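Local atomic coordinates of putative metal binding protein (Coccidioides immitis, PDB entry 3CVG), a protein that probably acts as a periplasmic-type binding protein, holding a solute or metal ion between the two lobes of its fold. Residues 190-195 with 213-218; 207-212 with 274-279. All blocks are in the same frame, centred on the assembly; numbering follows the deposited sequence.

Contact 1: 190-195 with 213-218; sequences ALTAAI and RGLRDQ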
ATOM      1  N   ALA A 190      -9.270  10.337  -3.541  1.00 19.00           N
ATOM      2  CA  ALA A 190      -9.009  10.845  -2.190  1.00 18.65           C
ATOM      3  C   ALA A 190      -7.873  11.872  -2.133  1.00 17.88           C
ATOM      4  O   ALA A 190      -7.977  12.883  -1.429  1.00 17.40           O
ATOM      5  CB  ALA A 190      -8.715   9.672  -1.232  1.00 18.66           C
ATOM      6  N   LEU A 191      -6.775  11.605  -2.843  1.00 16.40           N
ATOM      7  CA  LEU A 191      -5.657  12.544  -2.852  1.00 17.90           C
ATOM      8  C   LEU A 191      -6.078  13.830  -3.572  1.00 18.52           C
ATOM      9  O   LEU A 191      -5.770  14.930  -3.122  1.00 18.17           O
ATOM     10  CB  LEU A 191      -4.421  11.930  -3.545  1.00 17.80           C
ATOM     11  CG  LEU A 191      -3.187  12.833  -3.700  1.00 16.80           C
ATOM     12  CD1 LEU A 191      -2.824  13.481  -2.362  1.00 14.75           C
ATOM     13  CD2 LEU A 191      -2.009  12.009  -4.233  1.00 17.00           C
ATOM     14  N   THR A 192      -6.791  13.678  -4.683  1.00 19.90           N
ATOM     15  CA  THR A 192      -7.267  14.823  -5.449  1.00 20.92           C
ATOM     16  C   THR A 192      -8.155  15.703  -4.563  1.00 21.01           C
ATOM     17  O   THR A 192      -8.046  16.935  -4.570  1.00 20.32           O
ATOM     18  CB  THR A 192      -8.074  14.362  -6.685  1.00 21.41           C
ATOM     19  OG1 THR A 192      -7.217  13.617  -7.563  1.00 19.12           O
ATOM     20  CG2 THR A 192      -8.641  15.564  -7.434  1.00 21.30           C
ATOM     21  N   ALA A 193      -9.029  15.058  -3.798  1.00 19.99           N
ATOM     22  CA  ALA A 193      -9.934  15.772  -2.904  1.00 21.48           C
ATOM     23  C   ALA A 193      -9.172  16.512  -1.809  1.00 19.32           C
ATOM     24  O   ALA A 193      -9.486  17.659  -1.507  1.00 20.76           O
ATOM     25  CB  ALA A 193     -10.929  14.797  -2.273  1.00 17.98           C
ATOM     26  N   ALA A 194      -8.174  15.858  -1.211  1.00 20.23           N
ATOM     27  CA  ALA A 194      -7.391  16.482  -0.148  1.00 18.62           C
ATOM     28  C   ALA A 194      -6.712  17.752  -0.652  1.00 20.85           C
ATOM     29  O   ALA A 194      -6.643  18.764   0.055  1.00 18.91           O
ATOM     30  CB  ALA A 194      -6.332  15.517   0.372  1.00 18.03           C
ATOM     31  N   ILE A 195      -6.195  17.678  -1.870  1.00 20.45           N
ATOM     32  CA  ILE A 195      -5.504  18.806  -2.473  1.00 19.79           C
ATOM     33  C   ILE A 195      -6.468  19.944  -2.776  1.00 18.43           C
ATOM     34  O   ILE A 195      -6.194  21.091  -2.434  1.00 19.37           O
ATOM     35  CB  ILE A 195      -4.774  18.357  -3.753  1.00 19.04           C
ATOM     36  CG1 ILE A 195      -3.641  17.404  -3.372  1.00 19.40           C
ATOM     37  CG2 ILE A 195      -4.206  19.562  -4.505  1.00 18.55           C
ATOM     38  CD1 ILE A 195      -3.113  16.593  -4.552  1.00 19.68           C
ATOM     39  N   ARG A 213       0.337  16.780 -12.838  1.00 24.30           N
ATOM     40  CA  ARG A 213       1.469  17.541 -12.316  1.00 27.21           C
ATOM     41  C   ARG A 213       0.978  18.840 -11.691  1.00 26.31           C
ATOM     42  O   ARG A 213       1.487  19.279 -10.656  1.00 27.08           O
ATOM     43  CB  ARG A 213       2.465  17.888 -13.422  1.00 28.05           C
ATOM     44  CG  ARG A 213       3.190  16.698 -13.987  1.00 33.05           C
ATOM     45  CD  ARG A 213       4.413  17.125 -14.778  1.00 35.72           C
ATOM     46  NE  ARG A 213       5.043  15.975 -15.410  1.00 39.24           N
ATOM     47  CZ  ARG A 213       5.407  14.877 -14.758  1.00 40.56           C
ATOM     48  NH1 ARG A 213       5.203  14.780 -13.452  1.00 41.52           N
ATOM     49  NH2 ARG A 213       5.972  13.873 -15.415  1.00 43.52           N
ATOM     50  N   GLY A 214      -0.007  19.454 -12.337  1.00 26.53           N
ATOM     51  CA  GLY A 214      -0.555  20.700 -11.833  1.00 28.01           C
ATOM     52  C   GLY A 214      -1.017  20.614 -10.388  1.00 27.89           C
ATOM     53  O   GLY A 214      -0.772  21.531  -9.605  1.00 27.71           O
ATOM     54  N   LEU A 215      -1.684  19.519 -10.026  1.00 27.66           N
ATOM     55  CA  LEU A 215      -2.162  19.350  -8.658  1.00 27.31           C
ATOM     56  C   LEU A 215      -1.020  19.197  -7.662  1.00 26.89           C
ATOM     57  O   LEU A 215      -1.121  19.654  -6.526  1.00 25.72           O
ATOM     58  CB  LEU A 215      -3.094  18.137  -8.545  1.00 26.71           C
ATOM     59  CG  LEU A 215      -4.551  18.326  -8.978  1.00 29.64           C
ATOM     60  CD1 LEU A 215      -5.364  17.100  -8.591  1.00 25.69           C
ATOM     61  CD2 LEU A 215      -5.125  19.570  -8.299  1.00 28.51           C
ATOM     62  N   ARG A 216       0.063  18.556  -8.089  1.00 26.16           N
ATOM     63  CA  ARG A 216       1.204  18.347  -7.207  1.00 25.93           C
ATOM     64  C   ARG A 216       1.806  19.677  -6.779  1.00 26.40           C
ATOM     65  O   ARG A 216       2.484  19.760  -5.759  1.00 27.57           O
ATOM     66  CB  ARG A 216       2.266  17.482  -7.894  1.00 24.41           C
ATOM     67  CG  ARG A 216       1.755  16.122  -8.324  1.00 24.73           C
ATOM     68  CD  ARG A 216       2.839  15.332  -9.054  1.00 23.08           C
ATOM     69  NE  ARG A 216       2.255  14.394 -10.006  1.00 25.11           N
ATOM     70  CZ  ARG A 216       2.956  13.509 -10.707  1.00 23.79           C
ATOM     71  NH1 ARG A 216       4.275  13.442 -10.562  1.00 24.72           N
ATOM     72  NH2 ARG A 216       2.340  12.695 -11.550  1.00 24.30           N
ATOM     73  N   ASP A 217       1.552  20.723  -7.557  1.00 28.42           N
ATOM     74  CA  ASP A 217       2.056  22.049  -7.225  1.00 29.13           C
ATOM     75  C   ASP A 217       1.146  22.737  -6.210  1.00 28.09           C
ATOM     76  O   ASP A 217       1.508  23.755  -5.627  1.00 27.86           O
ATOM     77  CB  ASP A 217       2.161  22.905  -8.486  1.00 33.95           C
ATOM     78  CG  ASP A 217       3.405  22.605  -9.287  1.00 35.97           C
ATOM     79  OD1 ASP A 217       4.517  22.822  -8.759  1.00 41.33           O
ATOM     80  OD2 ASP A 217       3.276  22.152 -10.443  1.00 41.45           O
ATOM     81  N   GLN A 218      -0.036  22.169  -6.003  1.00 27.72           N
ATOM     82  CA  GLN A 218      -1.004  22.717  -5.058  1.00 26.89           C
ATOM     83  C   GLN A 218      -0.918  21.975  -3.721  1.00 25.71           C
ATOM     84  O   GLN A 218      -1.794  22.097  -2.859  1.00 24.58           O
ATOM     85  CB  GLN A 218      -2.413  22.605  -5.654  1.00 27.07           C
ATOM     86  CG  GLN A 218      -2.618  23.511  -6.874  1.00 28.30           C
ATOM     87  CD  GLN A 218      -3.887  23.195  -7.641  1.00 31.35           C
ATOM     88  OE1 GLN A 218      -4.959  23.041  -7.055  1.00 35.07           O
ATOM     89  NE2 GLN A 218      -3.775  23.112  -8.963  1.00 33.17           N
TER
HETATM   90  O   HOH W   1      -4.007  21.795  -0.979  1.00 24.59           O
HETATM   91  O   HOH W   2      -5.757  23.405  -3.897  1.00 25.24           O

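Contact 2: 207-212 with 274-279; sequences TYLSIP and DGQQLY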
ATOM      1  N   THR A 207       0.107   6.652  -5.925  1.00 23.09           N
ATOM      2  CA  THR A 207      -1.078   7.474  -6.139  1.00 21.61           C
ATOM      3  C   THR A 207      -0.615   8.887  -6.491  1.00 20.00           C
ATOM      4  O   THR A 207      -1.155   9.525  -7.395  1.00 21.11           O
ATOM      5  CB  THR A 207      -1.945   7.511  -4.867  1.00 20.26           C
ATOM      6  OG1 THR A 207      -2.361   6.180  -4.545  1.00 22.26           O
ATOM      7  CG2 THR A 207      -3.179   8.393  -5.074  1.00 19.25           C
ATOM      8  N   TYR A 208       0.397   9.360  -5.771  1.00 20.72           N
ATOM      9  CA  TYR A 208       0.972  10.681  -6.001  1.00 21.75           C
ATOM     10  C   TYR A 208       1.443  10.834  -7.455  1.00 23.72           C
ATOM     11  O   TYR A 208       1.190  11.859  -8.110  1.00 22.48           O
ATOM     12  CB  TYR A 208       2.159  10.892  -5.055  1.00 21.07           C
ATOM     13  CG  TYR A 208       2.983  12.123  -5.338  1.00 22.78           C
ATOM     14  CD1 TYR A 208       2.447  13.404  -5.172  1.00 22.91           C
ATOM     15  CD2 TYR A 208       4.304  12.013  -5.776  1.00 24.94           C
ATOM     16  CE1 TYR A 208       3.201  14.541  -5.438  1.00 23.31           C
ATOM     17  CE2 TYR A 208       5.074  13.153  -6.047  1.00 25.21           C
ATOM     18  CZ  TYR A 208       4.515  14.410  -5.871  1.00 25.93           C
ATOM     19  OH  TYR A 208       5.265  15.533  -6.129  1.00 25.16           O
ATOM     20  N   LEU A 209       2.135   9.814  -7.954  1.00 23.20           N
ATOM     21  CA  LEU A 209       2.646   9.849  -9.320  1.00 23.68           C
ATOM     22  C   LEU A 209       1.529   9.699 -10.335  1.00 23.95           C
ATOM     23  O   LEU A 209       1.751   9.857 -11.535  1.00 22.87           O
ATOM     24  CB  LEU A 209       3.683   8.739  -9.528  1.00 24.23           C
ATOM     25  CG  LEU A 209       4.933   8.858  -8.648  1.00 24.22           C
ATOM     26  CD1 LEU A 209       5.782   7.588  -8.775  1.00 27.79           C
ATOM     27  CD2 LEU A 209       5.727  10.088  -9.049  1.00 25.76           C
ATOM     28  N   SER A 210       0.324   9.411  -9.852  1.00 24.67           N
ATOM     29  CA  SER A 210      -0.821   9.234 -10.733  1.00 25.07           C
ATOM     30  C   SER A 210      -1.639  10.504 -10.957  1.00 23.80           C
ATOM     31  O   SER A 210      -2.424  10.558 -11.891  1.00 24.37           O
ATOM     32  CB  SER A 210      -1.756   8.151 -10.182  1.00 25.68           C
ATOM     33  OG  SER A 210      -1.118   6.891 -10.125  1.00 30.03           O
ATOM     34  N   ILE A 211      -1.480  11.511 -10.101  1.00 24.20           N
ATOM     35  CA  ILE A 211      -2.270  12.726 -10.263  1.00 24.05           C
ATOM     36  C   ILE A 211      -1.590  13.745 -11.170  1.00 23.41           C
ATOM     37  O   ILE A 211      -0.370  13.726 -11.350  1.00 24.44           O
ATOM     38  CB  ILE A 211      -2.607  13.381  -8.891  1.00 24.78           C
ATOM     39  CG1 ILE A 211      -1.326  13.797  -8.173  1.00 24.88           C
ATOM     40  CG2 ILE A 211      -3.417  12.406  -8.032  1.00 24.73           C
ATOM     41  CD1 ILE A 211      -1.561  14.584  -6.906  1.00 25.01           C
ATOM     42  N   PRO A 212      -2.379  14.641 -11.772  1.00 24.20           N
ATOM     43  CA  PRO A 212      -1.823  15.665 -12.667  1.00 23.36           C
ATOM     44  C   PRO A 212      -0.668  16.436 -12.039  1.00 23.63           C
ATOM     45  O   PRO A 212      -0.680  16.707 -10.842  1.00 23.16           O
ATOM     46  CB  PRO A 212      -3.021  16.558 -12.946  1.00 22.25           C
ATOM     47  CG  PRO A 212      -4.176  15.588 -12.897  1.00 22.87           C
ATOM     48  CD  PRO A 212      -3.845  14.766 -11.669  1.00 22.29           C
ATOM     49  N   ASP A 274       5.287   7.455 -14.345  1.00 32.90           N
ATOM     50  CA  ASP A 274       5.615   8.861 -14.518  1.00 31.95           C
ATOM     51  C   ASP A 274       7.130   9.017 -14.521  1.00 30.63           C
ATOM     52  O   ASP A 274       7.670   9.994 -14.004  1.00 30.73           O
ATOM     53  CB  ASP A 274       5.021   9.728 -13.405  1.00 32.52           C
ATOM     54  CG  ASP A 274       4.924  11.184 -13.813  1.00 33.27           C
ATOM     55  OD1 ASP A 274       4.854  12.073 -12.938  1.00 35.72           O
ATOM     56  OD2 ASP A 274       4.908  11.434 -15.035  1.00 32.45           O
ATOM     57  N   GLY A 275       7.812   8.031 -15.097  1.00 31.34           N
ATOM     58  CA  GLY A 275       9.263   8.069 -15.178  1.00 33.29           C
ATOM     59  C   GLY A 275      10.023   7.854 -13.880  1.00 33.62           C
ATOM     60  O   GLY A 275      11.209   8.174 -13.799  1.00 35.95           O
ATOM     61  N   GLN A 276       9.359   7.312 -12.864  1.00 33.16           N
ATOM     62  CA  GLN A 276      10.013   7.070 -11.577  1.00 33.37           C
ATOM     63  C   GLN A 276       9.860   5.614 -11.165  1.00 31.69           C
ATOM     64  O   GLN A 276       8.836   4.990 -11.450  1.00 31.07           O
ATOM     65  CB  GLN A 276       9.385   7.935 -10.474  1.00 33.84           C
ATOM     66  CG  GLN A 276       9.508   9.437 -10.651  1.00 37.87           C
ATOM     67  CD  GLN A 276      10.939   9.912 -10.614  1.00 40.13           C
ATOM     68  OE1 GLN A 276      11.728   9.484  -9.768  1.00 43.17           O
ATOM     69  NE2 GLN A 276      11.282  10.817 -11.520  1.00 41.79           N
ATOM     70  N   GLN A 277      10.871   5.072 -10.491  1.00 31.37           N
ATOM     71  CA  GLN A 277      10.773   3.698 -10.013  1.00 30.58           C
ATOM     72  C   GLN A 277       9.673   3.769  -8.966  1.00 29.08           C
ATOM     73  O   GLN A 277       9.778   4.537  -8.009  1.00 30.46           O
ATOM     74  CB  GLN A 277      12.074   3.236  -9.353  1.00 30.43           C
ATOM     75  CG  GLN A 277      11.969   1.832  -8.753  1.00 32.64           C
ATOM     76  CD  GLN A 277      13.267   1.360  -8.117  1.00 35.55           C
ATOM     77  OE1 GLN A 277      13.769   1.969  -7.176  1.00 37.30           O
ATOM     78  NE2 GLN A 277      13.814   0.269  -8.631  1.00 37.30           N
ATOM     79  N   LEU A 278       8.622   2.985  -9.148  1.00 29.37           N
ATOM     80  CA  LEU A 278       7.500   3.005  -8.220  1.00 29.36           C
ATOM     81  C   LEU A 278       7.796   2.410  -6.846  1.00 29.71           C
ATOM     82  O   LEU A 278       7.600   3.068  -5.824  1.00 27.85           O
ATOM     83  CB  LEU A 278       6.305   2.281  -8.839  1.00 29.71           C
ATOM     84  CG  LEU A 278       5.060   2.170  -7.959  1.00 31.62           C
ATOM     85  CD1 LEU A 278       4.664   3.544  -7.437  1.00 30.44           C
ATOM     86  CD2 LEU A 278       3.937   1.545  -8.759  1.00 31.71           C
ATOM     87  N   TYR A 279       8.273   1.168  -6.834  1.00 28.04           N
ATOM     88  CA  TYR A 279       8.570   0.460  -5.596  1.00 26.50           C
ATOM     89  C   TYR A 279      10.051   0.132  -5.426  1.00 27.64           C
ATOM     90  O   TYR A 279      10.799   0.042  -6.403  1.00 28.21           O
ATOM     91  CB  TYR A 279       7.806  -0.865  -5.547  1.00 26.30           C
ATOM     92  CG  TYR A 279       6.318  -0.785  -5.775  1.00 26.81           C
ATOM     93  CD1 TYR A 279       5.731  -1.414  -6.874  1.00 28.12           C
ATOM     94  CD2 TYR A 279       5.487  -0.127  -4.872  1.00 26.07           C
ATOM     95  CE1 TYR A 279       4.350  -1.396  -7.062  1.00 27.97           C
ATOM     96  CE2 TYR A 279       4.100  -0.102  -5.052  1.00 26.91           C
ATOM     97  CZ  TYR A 279       3.541  -0.739  -6.148  1.00 27.58           C
ATOM     98  OH  TYR A 279       2.175  -0.744  -6.327  1.00 26.54           O
TER

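Contact 1: 190-195 with 213-218
I195 and L215 carry most of the surface buried where helix 187-196 packs against the short helix 213-216, two helices on one lobe of a fold of the periplasmic-binding-protein type. The touching is done by one branch of I195. With CG1 turned anti to the carbonyl carbon (chi1 -67°), the methyl CG2 falls anti to the backbone N and faces the neighbouring turn. There it meets the methyl CD2 of L215 at 3.9 Å. The same CG2 lies 3.7 Å from the backbone O of L215 and equally far, 3.7 Å, from CB of Q218, so one methyl fits against a side chain and the turn behind it. A beta-branched residue suits this place, because CG2 is held close to its own helix while the side chain also packs on I211. L215 divides its two methyls: CD2 goes to I195, and CD1 touches CG2 of T192 at 3.8 Å, the two side chains crossing at about a right angle. T192 can offer a methyl here because its hydroxyl is hydrogen-bonded to the backbone O of I188, one turn back in the same helix. At the more open end, where Q218 lies exposed, water takes over from carbon. The backbone O of I195, near the end of its helix, accepts from two waters. Water 2 donates to it at 2.8 Å and makes a long bond, 3.3 Å, to OE1 of Q218. Water 1 donates to the same I195 O at 2.7 Å and to the backbone O of Q218 at 2.9 Å.

Contact 2: 207-212 with 274-279
With CG beside its backbone N (chi1 -62°) and the chain beyond nearly extended (chi2 171°), L209 directs CD1 towards Q276 and L278 and CD2 towards Q276. D274 meets L209 at its backbone O and CB; there the backbone places CB of D274, while chi1 (-160°, CG anti to the N) swings the carboxylate towards its salt-bridge partners R213 and R216. The partner of L209 is a beta hairpin, strand 272-273 with strand 276-281, in a fold of the periplasmic-binding-protein type. D274 and G275 at its tip both have left-handed backbone angles, close to those of a type I' turn, a conformation glycine adopts readily. L209 sits in a type I turn from Y208 to I211, where the N of S210 also bonds to the O of T207 at 2.9 Å.

No hydrogen bond joins the two segments; the contact is made by the leucine and by the aliphatic parts of polar residues. CD1 of L209 lies 4.0 Å from CB of Q276, and CD2 lies 4.2 Å from CG of Q276, the two side chains crossing at about a right angle. Because the glutamine is bent at chi2, its amide leads away from the leucine and its methylenes do the covering, a fitting use of a long polar residue at an exposed position of the strand. CB of D274 approaches the backbone O of L209 at 3.8 Å. Deeper in, L209 CD1 and L278 CD1 are 4.4 Å apart, a loose apolar meeting of two buried leucines. L278 is in turn backed by its neighbour: its CG stands 3.5 Å above the Y279 ring, over the ring centre.

Both contacts are partly buried and use consecutive elements of the chain: helix 205-208 and its turn serve contact 2, helix 213-216 serves contact 1. Contact 1 joins two helices within one lobe, pairing an apolar patch with a water-bridged margin. Contact 2 reaches across 61 intervening residues to a hairpin near the end of the chain; no hydrogen bond crosses it, and apolar and aliphatic packing holds it, with buried leucines inside and aspartate and glutamine towards the surface. Charge connects the two: R213 NH2 meets D274 OD2 at 2.7 Å and R216 NH1 meets D274 OD1 at 2.8 Å, while R216 also forms a cation-pi contact with Y208.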